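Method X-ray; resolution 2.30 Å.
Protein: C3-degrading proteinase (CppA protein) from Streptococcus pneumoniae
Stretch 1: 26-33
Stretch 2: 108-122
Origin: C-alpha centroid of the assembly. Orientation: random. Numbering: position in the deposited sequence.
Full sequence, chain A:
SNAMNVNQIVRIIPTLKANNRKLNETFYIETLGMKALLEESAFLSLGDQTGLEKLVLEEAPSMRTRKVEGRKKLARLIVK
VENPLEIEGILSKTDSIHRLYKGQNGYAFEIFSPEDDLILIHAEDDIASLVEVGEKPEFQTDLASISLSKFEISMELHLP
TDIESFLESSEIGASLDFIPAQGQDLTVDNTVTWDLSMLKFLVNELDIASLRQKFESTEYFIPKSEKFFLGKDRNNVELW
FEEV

Stretch 1 26-33: TFYIETLG
Stretch 2 108-122: AFEIFSPEDDLILIH

Residues 26-31 continue a helix that begins earlier in the chain and packs against a β-hairpin, strands 108-112 and 118-122; the helix axis lies 11.2 Å from that of strand 108-112, their N-to-C directions 141° apart. The hairpin register is fixed by paired backbone hydrogen bonds, Phe109 N to Ile121 O and Ile121 N to Phe109 O (both 2.9 Å), then Ile111 N to Ile119 O (3.1 Å) and Ile119 N to Ile111 O (3.0 Å). A type I turn, Ser113 to Asp116, follows the first strand.

Phe27 covers the most surface. With chi1 t (178°) and chi2 73°, one face of its ring packs against Ser113 and Pro114, the first two residues of the turn: Ser113 CA sits 3.7 Å from the Phe27 ring centroid, 18° off the normal, and Pro114 CD 4.1 Å from it, 29° off, both CH-pi contacts over one face. At the ring edge, Phe27 CZ meets Ile111 CG2 at 3.5 Å.

Leu32 (m, t; phi/psi -84/-20) is second. Its CA-to-CB bond points sideways, yet the end of the side chain comes nearer the hairpin: Leu32 CD2 lies 3.6 Å from Ile121 CD1 and 4.0 Å from Phe109 CZ, at that ring's edge.

Tyr28 (m, chi2 -75°) brings OH to 3.9 Å from Ile119 CD1. No hydrogen bond crosses the interface; the contact is largely apolar packing and CH-pi contacts, with Phe112 O also 3.2 Å from Phe27 CE1.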

ATOM      1  N   THR A  26     -12.175   5.992  -8.415  1.00 26.86           N
ATOM      2  CA  THR A  26     -12.986   5.038  -9.141  1.00 25.82           C
ATOM      3  C   THR A  26     -12.429   3.635  -9.018  1.00 25.16           C
ATOM      4  O   THR A  26     -13.182   2.669  -9.016  1.00 25.42           O
ATOM      5  CB  THR A  26     -13.085   5.404 -10.631  1.00 26.08           C
ATOM      6  OG1 THR A  26     -13.391   6.795 -10.741  1.00 27.35           O
ATOM      7  CG2 THR A  26     -14.161   4.597 -11.327  1.00 25.15           C
ATOM      8  N   PHE A  27     -11.107   3.544  -8.925  1.00 23.95           N
ATOM      9  CA  PHE A  27     -10.389   2.266  -8.912  1.00 23.97           C
ATOM     10  C   PHE A  27     -10.483   1.636  -7.517  1.00 23.20           C
ATOM     11  O   PHE A  27     -10.972   0.513  -7.356  1.00 22.77           O
ATOM     12  CB  PHE A  27      -8.910   2.483  -9.364  1.00 23.41           C
ATOM     13  CG  PHE A  27      -8.075   1.251  -9.337  1.00 23.08           C
ATOM     14  CD1 PHE A  27      -8.254   0.250 -10.291  1.00 23.92           C
ATOM     15  CD2 PHE A  27      -7.127   1.070  -8.361  1.00 23.48           C
ATOM     16  CE1 PHE A  27      -7.500  -0.901 -10.263  1.00 23.55           C
ATOM     17  CE2 PHE A  27      -6.371  -0.078  -8.315  1.00 22.05           C
ATOM     18  CZ  PHE A  27      -6.531  -1.051  -9.256  1.00 23.41           C
ATOM     19  N   TYR A  28     -10.076   2.398  -6.512  1.00 22.59           N
ATOM     20  CA  TYR A  28      -9.915   1.835  -5.174  1.00 22.77           C
ATOM     21  C   TYR A  28     -11.247   1.643  -4.452  1.00 22.99           C
ATOM     22  O   TYR A  28     -11.459   0.645  -3.740  1.00 21.12           O
ATOM     23  CB  TYR A  28      -8.979   2.701  -4.379  1.00 22.27           C
ATOM     24  CG  TYR A  28      -7.546   2.471  -4.738  1.00 19.96           C
ATOM     25  CD1 TYR A  28      -6.887   1.334  -4.302  1.00 20.34           C
ATOM     26  CD2 TYR A  28      -6.809   3.433  -5.448  1.00 20.94           C
ATOM     27  CE1 TYR A  28      -5.529   1.115  -4.624  1.00 18.66           C
ATOM     28  CE2 TYR A  28      -5.436   3.226  -5.769  1.00 20.45           C
ATOM     29  CZ  TYR A  28      -4.828   2.054  -5.363  1.00 18.98           C
ATOM     30  OH  TYR A  28      -3.517   1.853  -5.648  1.00 18.52           O
ATOM     31  N   ILE A  29     -12.167   2.562  -4.730  1.00 23.73           N
ATOM     32  CA  ILE A  29     -13.477   2.551  -4.103  1.00 24.70           C
ATOM     33  C   ILE A  29     -14.426   1.748  -4.956  1.00 25.31           C
ATOM     34  O   ILE A  29     -14.933   0.729  -4.511  1.00 24.65           O
ATOM     35  CB  ILE A  29     -14.045   3.993  -3.855  1.00 24.72           C
ATOM     36  CG1 ILE A  29     -13.165   4.748  -2.867  1.00 25.41           C
ATOM     37  CG2 ILE A  29     -15.458   3.930  -3.298  1.00 23.07           C
ATOM     38  CD1 ILE A  29     -13.318   6.229  -2.958  1.00 24.73           C
ATOM     39  N   GLU A  30     -14.644   2.193  -6.195  1.00 26.46           N
ATOM     40  CA  GLU A  30     -15.670   1.577  -7.012  1.00 27.63           C
ATOM     41  C   GLU A  30     -15.228   0.200  -7.450  1.00 27.82           C
ATOM     42  O   GLU A  30     -15.991  -0.762  -7.366  1.00 28.96           O
ATOM     43  CB  GLU A  30     -16.076   2.401  -8.241  1.00 28.13           C
ATOM     44  CG  GLU A  30     -15.844   3.911  -8.154  1.00 30.89           C
ATOM     45  CD  GLU A  30     -17.083   4.761  -7.979  1.00 31.90           C
ATOM     46  OE1 GLU A  30     -17.784   4.954  -9.001  1.00 30.91           O
ATOM     47  OE2 GLU A  30     -17.297   5.274  -6.843  1.00 33.00           O
ATOM     48  N   THR A  31     -14.007   0.077  -7.926  1.00 28.10           N
ATOM     49  CA  THR A  31     -13.595  -1.202  -8.501  1.00 28.07           C
ATOM     50  C   THR A  31     -13.265  -2.161  -7.348  1.00 28.59           C
ATOM     51  O   THR A  31     -13.912  -3.222  -7.230  1.00 29.09           O
ATOM     52  CB  THR A  31     -12.486  -1.011  -9.582  1.00 28.13           C
ATOM     53  OG1 THR A  31     -12.971  -0.068 -10.560  1.00 27.07           O
ATOM     54  CG2 THR A  31     -12.111  -2.339 -10.291  1.00 27.69           C
ATOM     55  N   LEU A  32     -12.367  -1.750  -6.443  1.00 27.96           N
ATOM     56  CA  LEU A  32     -11.841  -2.680  -5.445  1.00 27.81           C
ATOM     57  C   LEU A  32     -12.688  -2.873  -4.196  1.00 27.61           C
ATOM     58  O   LEU A  32     -12.534  -3.867  -3.512  1.00 28.75           O
ATOM     59  CB  LEU A  32     -10.387  -2.327  -5.073  1.00 28.03           C
ATOM     60  CG  LEU A  32      -9.347  -2.505  -6.217  1.00 27.11           C
ATOM     61  CD1 LEU A  32      -7.907  -2.257  -5.685  1.00 23.34           C
ATOM     62  CD2 LEU A  32      -9.510  -3.846  -6.940  1.00 22.99           C
ATOM     63  N   GLY A  33     -13.583  -1.946  -3.899  1.00 27.59           N
ATOM     64  CA  GLY A  33     -14.478  -2.086  -2.752  1.00 27.36           C
ATOM     65  C   GLY A  33     -14.024  -1.448  -1.449  1.00 26.93           C
ATOM     66  O   GLY A  33     -14.595  -1.732  -0.400  1.00 26.74           O
ATOM     67  N   ALA A 108      -8.405 -15.150  -6.547  1.00 26.94           N
ATOM     68  CA  ALA A 108      -7.564 -13.997  -6.261  1.00 26.68           C
ATOM     69  C   ALA A 108      -7.314 -13.355  -7.604  1.00 26.16           C
ATOM     70  O   ALA A 108      -7.500 -13.995  -8.650  1.00 25.29           O
ATOM     71  CB  ALA A 108      -6.282 -14.434  -5.626  1.00 26.18           C
ATOM     72  N   PHE A 109      -6.928 -12.090  -7.602  1.00 25.69           N
ATOM     73  CA  PHE A 109      -6.551 -11.483  -8.875  1.00 25.27           C
ATOM     74  C   PHE A 109      -5.538 -10.390  -8.729  1.00 24.57           C
ATOM     75  O   PHE A 109      -5.311  -9.896  -7.647  1.00 25.01           O
ATOM     76  CB  PHE A 109      -7.798 -11.011  -9.687  1.00 24.98           C
ATOM     77  CG  PHE A 109      -8.518  -9.884  -9.083  1.00 25.23           C
ATOM     78  CD1 PHE A 109      -8.219  -8.581  -9.468  1.00 25.63           C
ATOM     79  CD2 PHE A 109      -9.500 -10.108  -8.097  1.00 26.03           C
ATOM     80  CE1 PHE A 109      -8.864  -7.508  -8.891  1.00 24.68           C
ATOM     81  CE2 PHE A 109     -10.156  -9.053  -7.506  1.00 25.98           C
ATOM     82  CZ  PHE A 109      -9.835  -7.733  -7.911  1.00 26.50           C
ATOM     83  N   GLU A 110      -4.916 -10.068  -9.855  1.00 24.23           N
ATOM     84  CA  GLU A 110      -4.117  -8.884 -10.014  1.00 23.74           C
ATOM     85  C   GLU A 110      -4.781  -7.903 -10.993  1.00 22.48           C
ATOM     86  O   GLU A 110      -5.478  -8.280 -11.882  1.00 20.75           O
ATOM     87  CB  GLU A 110      -2.760  -9.245 -10.522  1.00 23.74           C
ATOM     88  CG  GLU A 110      -1.830  -9.725  -9.463  1.00 25.52           C
ATOM     89  CD  GLU A 110      -0.559 -10.267 -10.055  1.00 24.26           C
ATOM     90  OE1 GLU A 110      -0.642 -10.807 -11.168  1.00 27.51           O
ATOM     91  OE2 GLU A 110       0.502 -10.159  -9.422  1.00 24.29           O
ATOM     92  N   ILE A 111      -4.554  -6.625 -10.738  1.00 23.12           N
ATOM     93  CA  ILE A 111      -5.052  -5.529 -11.528  1.00 22.86           C
ATOM     94  C   ILE A 111      -4.057  -4.351 -11.356  1.00 22.82           C
ATOM     95  O   ILE A 111      -3.473  -4.214 -10.303  1.00 22.61           O
ATOM     96  CB  ILE A 111      -6.473  -5.194 -11.066  1.00 22.40           C
ATOM     97  CG1 ILE A 111      -7.194  -4.340 -12.104  1.00 23.11           C
ATOM     98  CG2 ILE A 111      -6.470  -4.523  -9.708  1.00 23.12           C
ATOM     99  CD1 ILE A 111      -8.677  -4.244 -11.855  1.00 22.58           C
ATOM    100  N   PHE A 112      -3.849  -3.550 -12.403  1.00 22.84           N
ATOM    101  CA  PHE A 112      -3.075  -2.321 -12.343  1.00 22.57           C
ATOM    102  C   PHE A 112      -3.977  -1.101 -12.002  1.00 23.51           C
ATOM    103  O   PHE A 112      -5.129  -0.937 -12.459  1.00 22.79           O
ATOM    104  CB  PHE A 112      -2.330  -2.072 -13.666  1.00 23.10           C
ATOM    105  CG  PHE A 112      -1.033  -2.895 -13.836  1.00 24.18           C
ATOM    106  CD1 PHE A 112       0.172  -2.465 -13.291  1.00 25.47           C
ATOM    107  CD2 PHE A 112      -1.013  -4.076 -14.573  1.00 24.18           C
ATOM    108  CE1 PHE A 112       1.367  -3.229 -13.460  1.00 25.61           C
ATOM    109  CE2 PHE A 112       0.176  -4.813 -14.732  1.00 23.60           C
ATOM    110  CZ  PHE A 112       1.348  -4.392 -14.175  1.00 21.70           C
ATOM    111  N   SER A 113      -3.430  -0.238 -11.175  1.00 23.35           N
ATOM    112  CA  SER A 113      -4.081   0.993 -10.822  1.00 23.38           C
ATOM    113  C   SER A 113      -3.747   2.038 -11.924  1.00 23.61           C
ATOM    114  O   SER A 113      -2.814   1.837 -12.724  1.00 23.06           O
ATOM    115  CB  SER A 113      -3.537   1.467  -9.471  1.00 22.51           C
ATOM    116  OG  SER A 113      -2.410   2.290  -9.697  1.00 20.73           O
ATOM    117  N   PRO A 114      -4.476   3.170 -11.928  1.00 23.95           N
ATOM    118  CA  PRO A 114      -4.209   4.297 -12.824  1.00 23.71           C
ATOM    119  C   PRO A 114      -2.748   4.786 -12.802  1.00 23.92           C
ATOM    120  O   PRO A 114      -2.329   5.427 -13.761  1.00 23.06           O
ATOM    121  CB  PRO A 114      -5.121   5.406 -12.286  1.00 23.00           C
ATOM    122  CG  PRO A 114      -6.130   4.752 -11.479  1.00 23.59           C
ATOM    123  CD  PRO A 114      -5.598   3.455 -11.004  1.00 24.35           C
ATOM    124  N   GLU A 115      -1.990   4.522 -11.724  1.00 24.76           N
ATOM    125  CA  GLU A 115      -0.566   4.932 -11.679  1.00 25.52           C
ATOM    126  C   GLU A 115       0.383   3.748 -11.906  1.00 25.75           C
ATOM    127  O   GLU A 115       1.605   3.836 -11.656  1.00 25.10           O
ATOM    128  CB  GLU A 115      -0.244   5.622 -10.361  1.00 25.32           C
ATOM    129  CG  GLU A 115      -1.228   6.644  -9.915  1.00 24.72           C
ATOM    130  CD  GLU A 115      -1.391   7.793 -10.845  1.00 25.96           C
ATOM    131  OE1 GLU A 115      -0.430   8.193 -11.581  1.00 25.12           O
ATOM    132  OE2 GLU A 115      -2.517   8.327 -10.817  1.00 24.51           O
ATOM    133  N   ASP A 116      -0.234   2.646 -12.339  1.00 26.74           N
ATOM    134  CA  ASP A 116       0.411   1.377 -12.746  1.00 26.79           C
ATOM    135  C   ASP A 116       1.014   0.654 -11.562  1.00 26.31           C
ATOM    136  O   ASP A 116       2.019  -0.030 -11.676  1.00 26.75           O
ATOM    137  CB  ASP A 116       1.487   1.582 -13.825  1.00 27.14           C
ATOM    138  CG  ASP A 116       0.971   2.285 -15.030  1.00 28.40           C
ATOM    139  OD1 ASP A 116       0.087   1.705 -15.707  1.00 29.95           O
ATOM    140  OD2 ASP A 116       1.456   3.420 -15.286  1.00 32.07           O
ATOM    141  N   ASP A 117       0.398   0.821 -10.418  1.00 26.12           N
ATOM    142  CA  ASP A 117       0.749   0.051  -9.261  1.00 25.10           C
ATOM    143  C   ASP A 117       0.031  -1.272  -9.437  1.00 24.87           C
ATOM    144  O   ASP A 117      -1.148  -1.308  -9.779  1.00 25.04           O
ATOM    145  CB  ASP A 117       0.288   0.800  -8.021  1.00 25.12           C
ATOM    146  CG  ASP A 117       1.104   2.081  -7.768  1.00 26.69           C
ATOM    147  OD1 ASP A 117       2.358   1.992  -7.926  1.00 24.49           O
ATOM    148  OD2 ASP A 117       0.500   3.158  -7.378  1.00 27.47           O
ATOM    149  N   LEU A 118       0.754  -2.373  -9.243  1.00 24.82           N
ATOM    150  CA  LEU A 118       0.174  -3.717  -9.339  1.00 23.62           C
ATOM    151  C   LEU A 118      -0.352  -4.125  -7.984  1.00 23.18           C
ATOM    152  O   LEU A 118       0.376  -4.106  -6.991  1.00 21.94           O
ATOM    153  CB  LEU A 118       1.232  -4.703  -9.823  1.00 23.49           C
ATOM    154  CG  LEU A 118       0.872  -6.153 -10.162  1.00 23.25           C
ATOM    155  CD1 LEU A 118      -0.300  -6.343 -11.156  1.00 23.46           C
ATOM    156  CD2 LEU A 118       2.091  -6.777 -10.750  1.00 23.62           C
ATOM    157  N   ILE A 119      -1.638  -4.485  -7.955  1.00 23.83           N
ATOM    158  CA  ILE A 119      -2.353  -4.841  -6.729  1.00 23.44           C
ATOM    159  C   ILE A 119      -2.774  -6.283  -6.836  1.00 22.69           C
ATOM    160  O   ILE A 119      -3.292  -6.689  -7.866  1.00 22.94           O
ATOM    161  CB  ILE A 119      -3.627  -3.951  -6.453  1.00 23.77           C
ATOM    162  CG1 ILE A 119      -3.334  -2.469  -6.112  1.00 25.42           C
ATOM    163  CG2 ILE A 119      -4.352  -4.425  -5.182  1.00 22.95           C
ATOM    164  CD1 ILE A 119      -2.410  -1.683  -6.973  1.00 28.06           C
ATOM    165  N   LEU A 120      -2.488  -7.057  -5.792  1.00 22.21           N
ATOM    166  CA  LEU A 120      -2.963  -8.411  -5.638  1.00 21.92           C
ATOM    167  C   LEU A 120      -4.054  -8.390  -4.590  1.00 22.02           C
ATOM    168  O   LEU A 120      -3.822  -7.930  -3.486  1.00 22.28           O
ATOM    169  CB  LEU A 120      -1.826  -9.361  -5.195  1.00 22.24           C
ATOM    170  CG  LEU A 120      -2.223 -10.821  -4.807  1.00 21.64           C
ATOM    171  CD1 LEU A 120      -2.783 -11.585  -6.046  1.00 21.80           C
ATOM    172  CD2 LEU A 120      -1.106 -11.592  -4.213  1.00 21.10           C
ATOM    173  N   ILE A 121      -5.255  -8.852  -4.943  1.00 23.34           N
ATOM    174  CA  ILE A 121      -6.331  -9.055  -3.962  1.00 23.96           C
ATOM    175  C   ILE A 121      -6.575 -10.540  -3.808  1.00 23.38           C
ATOM    176  O   ILE A 121      -6.862 -11.218  -4.790  1.00 24.56           O
ATOM    177  CB  ILE A 121      -7.666  -8.389  -4.367  1.00 24.48           C
ATOM    178  CG1 ILE A 121      -7.405  -6.928  -4.762  1.00 28.60           C
ATOM    179  CG2 ILE A 121      -8.715  -8.480  -3.205  1.00 23.75           C
ATOM    180  CD1 ILE A 121      -8.451  -5.962  -4.165  1.00 33.85           C
ATOM    181  N   HIS A 122      -6.470 -11.029  -2.584  1.00 22.52           N
ATOM    182  CA  HIS A 122      -6.520 -12.439  -2.334  1.00 23.31           C
ATOM    183  C   HIS A 122      -7.117 -12.672  -0.959  1.00 24.32           C
ATOM    184  O   HIS A 122      -7.404 -11.753  -0.244  1.00 23.72           O
ATOM    185  CB  HIS A 122      -5.108 -13.046  -2.442  1.00 22.57           C
ATOM    186  CG  HIS A 122      -4.256 -12.781  -1.244  1.00 20.81           C
ATOM    187  ND1 HIS A 122      -4.189 -13.648  -0.172  1.00 20.69           N
ATOM    188  CD2 HIS A 122      -3.451 -11.742  -0.934  1.00 20.27           C
ATOM    189  CE1 HIS A 122      -3.392 -13.141   0.757  1.00 21.45           C
ATOM    190  NE2 HIS A 122      -2.938 -11.980   0.325  1.00 19.94           N
TER